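Local coordinates for protein GP37 (Pseudomonas phage phikz, PDB 5FT0) that inhibits the host RNA degradosome during phage infection, probably by binding RNase E and blocking its access to RNA, at residues E28-H33 with V45-M50; L91-V96 with K174-A179. One frame throughout, in Å; residues are numbered along the deposited sequence.

Interaction 1. Residues E28-H33 with V45-M50; sequences EDISVH and VTCATM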
loop_
_atom_site.group_PDB
_atom_site.type_symbol
_atom_site.label_atom_id
_atom_site.label_comp_id
_atom_site.label_asym_id
_atom_site.label_seq_id
_atom_site.Cartn_x
_atom_site.Cartn_y
_atom_site.Cartn_z
ATOM N N GLU A 28 12.607 -10.231 18.500
ATOM C CA GLU A 28 13.980 -10.367 18.043
ATOM C C GLU A 28 14.820 -9.241 18.627
ATOM O O GLU A 28 14.293 -8.219 19.077
ATOM C CB GLU A 28 14.074 -10.336 16.510
ATOM C CG GLU A 28 13.360 -11.475 15.809
ATOM C CD GLU A 28 13.459 -11.370 14.300
ATOM O OE1 GLU A 28 13.329 -10.245 13.772
ATOM O OE2 GLU A 28 13.672 -12.411 13.645
ATOM N N ASP A 29 16.138 -9.437 18.606
ATOM C CA ASP A 29 17.056 -8.376 19.002
ATOM C C ASP A 29 16.824 -7.135 18.149
ATOM O O ASP A 29 16.658 -7.220 16.929
ATOM C CB ASP A 29 18.508 -8.839 18.864
ATOM C CG ASP A 29 18.858 -9.977 19.806
ATOM O OD1 ASP A 29 18.123 -10.197 20.793
ATOM O OD2 ASP A 29 19.883 -10.648 19.565
ATOM N N ILE A 30 16.795 -5.977 18.806
ATOM C CA ILE A 30 16.582 -4.686 18.158
ATOM C C ILE A 30 17.917 -3.957 18.121
ATOM O O ILE A 30 18.587 -3.833 19.153
ATOM C CB ILE A 30 15.549 -3.829 18.916
ATOM C CG1 ILE A 30 14.173 -4.487 19.033
ATOM C CG2 ILE A 30 15.340 -2.527 18.175
ATOM C CD1 ILE A 30 13.303 -4.346 17.813
ATOM N N SER A 31 18.296 -3.459 16.950
ATOM C CA SER A 31 19.371 -2.478 16.853
ATOM C C SER A 31 18.735 -1.094 16.796
ATOM O O SER A 31 17.901 -0.828 15.925
ATOM C CB SER A 31 20.246 -2.727 15.626
ATOM O OG SER A 31 21.270 -1.749 15.533
ATOM N N VAL A 32 19.110 -0.223 17.731
ATOM C CA VAL A 32 18.459 1.071 17.908
ATOM C C VAL A 32 19.428 2.180 17.522
ATOM O O VAL A 32 20.547 2.250 18.043
ATOM C CB VAL A 32 17.968 1.266 19.354
ATOM C CG1 VAL A 32 17.342 2.646 19.519
ATOM C CG2 VAL A 32 16.980 0.179 19.735
ATOM N N HIS A 33 18.989 3.049 16.615
ATOM C CA HIS A 33 19.672 4.293 16.302
ATOM C C HIS A 33 18.771 5.458 16.685
ATOM O O HIS A 33 17.544 5.373 16.575
ATOM C CB HIS A 33 20.028 4.389 14.810
ATOM C CG HIS A 33 20.982 3.336 14.342
ATOM N ND1 HIS A 33 22.312 3.597 14.091
ATOM C CD2 HIS A 33 20.798 2.022 14.069
ATOM C CE1 HIS A 33 22.907 2.488 13.687
ATOM N NE2 HIS A 33 22.011 1.518 13.666
ATOM N N VAL A 45 13.991 8.095 16.393
ATOM C CA VAL A 45 14.468 6.765 16.751
ATOM C C VAL A 45 14.219 5.820 15.585
ATOM O O VAL A 45 13.156 5.864 14.957
ATOM C CB VAL A 45 13.777 6.247 18.032
ATOM C CG1 VAL A 45 14.275 4.854 18.388
ATOM C CG2 VAL A 45 14.006 7.208 19.184
ATOM N N THR A 46 15.202 4.968 15.300
ATOM C CA THR A 46 15.085 3.929 14.286
ATOM C C THR A 46 15.392 2.579 14.918
ATOM O O THR A 46 16.413 2.429 15.598
ATOM C CB THR A 46 16.029 4.193 13.108
ATOM O OG1 THR A 46 15.695 5.446 12.500
ATOM C CG2 THR A 46 15.916 3.084 12.071
ATOM N N CYS A 47 14.513 1.605 14.692
ATOM C CA CYS A 47 14.649 0.261 15.240
ATOM C C CYS A 47 14.673 -0.747 14.100
ATOM O O CYS A 47 13.799 -0.719 13.226
ATOM C CB CYS A 47 13.502 -0.059 16.205
ATOM S SG CYS A 47 13.346 1.079 17.596
ATOM N N ALA A 48 15.661 -1.641 14.113
ATOM C CA ALA A 48 15.866 -2.587 13.024
ATOM C C ALA A 48 16.002 -4.001 13.569
ATOM O O ALA A 48 16.753 -4.233 14.522
ATOM C CB ALA A 48 17.111 -2.225 12.207
ATOM N N THR A 49 15.280 -4.936 12.958
ATOM C CA THR A 49 15.391 -6.363 13.234
ATOM C C THR A 49 15.771 -7.105 11.960
ATOM O O THR A 49 15.880 -6.525 10.877
ATOM C CB THR A 49 14.086 -6.945 13.785
ATOM O OG1 THR A 49 13.070 -6.890 12.774
ATOM C CG2 THR A 49 13.626 -6.194 15.008
HETATM N N MSE A 50 15.945 -8.412 12.101
HETATM C CA MSE A 50 16.260 -9.262 10.966
HETATM C C MSE A 50 15.013 -9.551 10.132
HETATM O O MSE A 50 15.051 -9.479 8.904
HETATM C CB MSE A 50 16.892 -10.570 11.439
HETATM C CG MSE A 50 17.637 -11.318 10.350
HETATM SE SE MSE A 50 17.895 -13.195 10.792
HETATM C CE MSE A 50 16.024 -13.744 10.844
HETATM O O HOH W 1 16.872 -9.200 14.820
#

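Interaction 2. Residues L91-V96 with K174-A179; sequences LAAGAV and KELILA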
loop_
_atom_site.group_PDB
_atom_site.type_symbol
_atom_site.label_atom_id
_atom_site.label_comp_id
_atom_site.label_asym_id
_atom_site.label_seq_id
_atom_site.Cartn_x
_atom_site.Cartn_y
_atom_site.Cartn_z
ATOM N N LEU A 91 -9.509 -11.116 23.285
ATOM C CA LEU A 91 -10.849 -11.689 23.183
ATOM C C LEU A 91 -11.897 -10.609 22.955
ATOM O O LEU A 91 -12.824 -10.792 22.159
ATOM C CB LEU A 91 -11.175 -12.494 24.441
ATOM C CG LEU A 91 -10.480 -13.850 24.556
ATOM C CD1 LEU A 91 -10.769 -14.495 25.901
ATOM C CD2 LEU A 91 -10.915 -14.758 23.410
ATOM N N ALA A 92 -11.771 -9.474 23.649
ATOM C CA ALA A 92 -12.734 -8.393 23.471
ATOM C C ALA A 92 -12.665 -7.804 22.067
ATOM O O ALA A 92 -13.683 -7.342 21.539
ATOM C CB ALA A 92 -12.504 -7.305 24.519
ATOM N N ALA A 93 -11.480 -7.802 21.452
ATOM C CA ALA A 93 -11.372 -7.365 20.063
ATOM C C ALA A 93 -11.972 -8.396 19.115
ATOM O O ALA A 93 -12.615 -8.035 18.122
ATOM C CB ALA A 93 -9.911 -7.094 19.707
ATOM N N GLY A 94 -11.773 -9.684 19.405
ATOM C CA GLY A 94 -12.337 -10.720 18.555
ATOM C C GLY A 94 -13.853 -10.697 18.531
ATOM O O GLY A 94 -14.473 -10.992 17.507
ATOM N N ALA A 95 -14.471 -10.333 19.658
ATOM C CA ALA A 95 -15.927 -10.257 19.712
ATOM C C ALA A 95 -16.462 -9.153 18.807
ATOM O O ALA A 95 -17.527 -9.304 18.198
ATOM C CB ALA A 95 -16.390 -10.043 21.152
ATOM N N VAL A 96 -15.743 -8.032 18.713
ATOM C CA VAL A 96 -16.136 -6.976 17.785
ATOM C C VAL A 96 -15.981 -7.453 16.345
ATOM O O VAL A 96 -16.871 -7.261 15.509
ATOM C CB VAL A 96 -15.314 -5.700 18.040
ATOM C CG1 VAL A 96 -15.621 -4.653 16.980
ATOM C CG2 VAL A 96 -15.589 -5.159 19.434
ATOM N N LYS A 174 -18.534 -1.277 23.024
ATOM C CA LYS A 174 -18.530 -0.753 24.386
ATOM C C LYS A 174 -17.746 -1.663 25.326
ATOM O O LYS A 174 -17.017 -1.185 26.202
ATOM C CB LYS A 174 -19.970 -0.577 24.872
ATOM C CG LYS A 174 -20.117 -0.112 26.314
ATOM C CD LYS A 174 -21.555 0.307 26.590
ATOM C CE LYS A 174 -22.059 -0.211 27.930
ATOM N NZ LYS A 174 -21.410 0.458 29.090
ATOM N N GLU A 175 -17.877 -2.979 25.152
ATOM C CA GLU A 175 -17.123 -3.912 25.982
ATOM C C GLU A 175 -15.636 -3.882 25.653
ATOM O O GLU A 175 -14.805 -4.147 26.531
ATOM C CB GLU A 175 -17.676 -5.328 25.820
ATOM C CG GLU A 175 -19.065 -5.520 26.413
ATOM C CD GLU A 175 -19.102 -5.256 27.909
ATOM O OE1 GLU A 175 -18.227 -5.783 28.632
ATOM O OE2 GLU A 175 -20.004 -4.516 28.362
ATOM N N LEU A 176 -15.282 -3.575 24.402
ATOM C CA LEU A 176 -13.873 -3.435 24.047
ATOM C C LEU A 176 -13.244 -2.263 24.789
ATOM O O LEU A 176 -12.167 -2.394 25.385
ATOM C CB LEU A 176 -13.728 -3.259 22.535
ATOM C CG LEU A 176 -12.348 -2.832 22.019
ATOM C CD1 LEU A 176 -11.308 -3.894 22.330
ATOM C CD2 LEU A 176 -12.396 -2.554 20.523
ATOM N N ILE A 177 -13.910 -1.107 24.767
ATOM C CA ILE A 177 -13.432 0.051 25.516
ATOM C C ILE A 177 -13.356 -0.273 27.001
ATOM O O ILE A 177 -12.370 0.053 27.674
ATOM C CB ILE A 177 -14.337 1.268 25.251
ATOM C CG1 ILE A 177 -14.333 1.624 23.763
ATOM C CG2 ILE A 177 -13.909 2.458 26.106
ATOM C CD1 ILE A 177 -12.951 1.868 23.197
ATOM N N LEU A 178 -14.397 -0.921 27.531
ATOM C CA LEU A 178 -14.436 -1.260 28.950
ATOM C C LEU A 178 -13.271 -2.165 29.330
ATOM O O LEU A 178 -12.627 -1.966 30.367
ATOM C CB LEU A 178 -15.768 -1.933 29.279
ATOM C CG LEU A 178 -16.474 -1.552 30.580
ATOM C CD1 LEU A 178 -16.937 -0.103 30.529
ATOM C CD2 LEU A 178 -17.648 -2.489 30.830
ATOM N N ALA A 179 -12.984 -3.165 28.494
ATOM C CA ALA A 179 -11.892 -4.091 28.777
ATOM C C ALA A 179 -10.559 -3.358 28.881
ATOM O O ALA A 179 -9.773 -3.602 29.805
ATOM C CB ALA A 179 -11.832 -5.171 27.697
#

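Interaction 1. Residues E28-H33 with V45-M50
Ser31 and Ala48 face each other as an antiparallel hydrogen-bonded pair, and His33 and Thr46 form the next such pair, so four backbone bonds fasten the two strands of this beta hairpin. Ser31 N gives a nearly straight bond to Ala48 O (3.0 Å, 174° at the hydrogen), whereas the return bond from Ala48 N to Ser31 O is more bent, at 149°. In the second pair Thr46 N reaches His33 O at 2.7 Å and His33 N binds Thr46 O. Ser31 O, Thr46 O and His33 O each also receive a CA-H...O contact, from Cys47, Val32 and Val45 respectively.

Before Ser31 and after Ala48 the direct pairing gives way to a water, which donates to Asp29 O and accepts from Met50 N. Here the carboxylate of Glu28 comes up to Thr49: Glu28 OE1 lies 3.4 Å from Thr49 CB, while Glu28 OE2 is hydrogen-bonded to Ser51 OG. Thr49 OG1 sits between the backbone N and carbonyl carbon (chi1 66°) and bonds to Ser52 N, while Thr49 CG2 presses on Ile30 CD1 at a tight 3.4 Å. Asp29 OD1 accepts from Trp8 N.

Val32 and Cys47, a non-hydrogen-bonded pair, occupy the apolar face; Val32 CG1 meets Val45 CG1 at 3.9 Å, and Ile30 CG2 packs on Cys47 CB. Helix 67-82 covers that face through Val70 and Val74, while strand 4-6 bonds to the outer edge of 30-37 and strand 55-59 to that of 42-48, making the hairpin the central pair of a four-stranded antiparallel sheet.

Interaction 2. Residues L91-V96 with K174-A179
An antiparallel helix pair brings Ala92, Ala93 and Val96 of helix 87-98 against Leu176 and Ala179 of the long helix 158-187. Ala92 CB projects toward the partner helix and meets Ala179 CB at 3.9 Å; it also lies 4.1 Å from Leu176 CA, close enough to rest on the backbone of the opposite helix. Leu176 has the largest area covered of any residue here. Its CG stands anti to the backbone N (chi1 169°), and from there Leu176 CD1 reaches the neighbouring helix beside Ala93, 4.0 Å from Ala93 N and 4.4 Å from Ala93 CB.

The short segments run at 168° to each other with their axes 8.8 Å apart, a spacing that suits the small alanine side chains at the interface. This pair lies over the larger, seven-stranded antiparallel sheet: Phe130 of strand 122-132 touches both Ala93 and Leu176, and Ile128 of the same strand touches Val96. One turn beyond Ala92, Val96 directs CG2 at Leu176 CB (4.1 Å), and the two side chains cross at about a right angle. Val96 also packs on Asn172 and Val173, and its side chain lies about 9 Å from the bound potassium ion.

In the fold
From the N terminus, strand 4-6 and helix 8-15 precede interaction 1, which closes the hairpin of strands 30-37 and 42-48 by pairing 28-33 with 45-50. The chain then adds strand 55-59 and helix 67-82 before entering helix 87-98, where interaction 2 opens. Interaction 2 spans 77 intervening residues, including four strands of the seven-stranded sheet, and closes on helix 158-187. The two contacts therefore follow in series, neither nested nor crossed. Interactions 1 and 2 lie on opposite sides of the chain's centre, with their centres 32 Å apart and their nearest atoms about 23 Å apart. Interaction 1 pairs the two central strands of the smaller sheet, whereas interaction 2 joins two helices over the larger one.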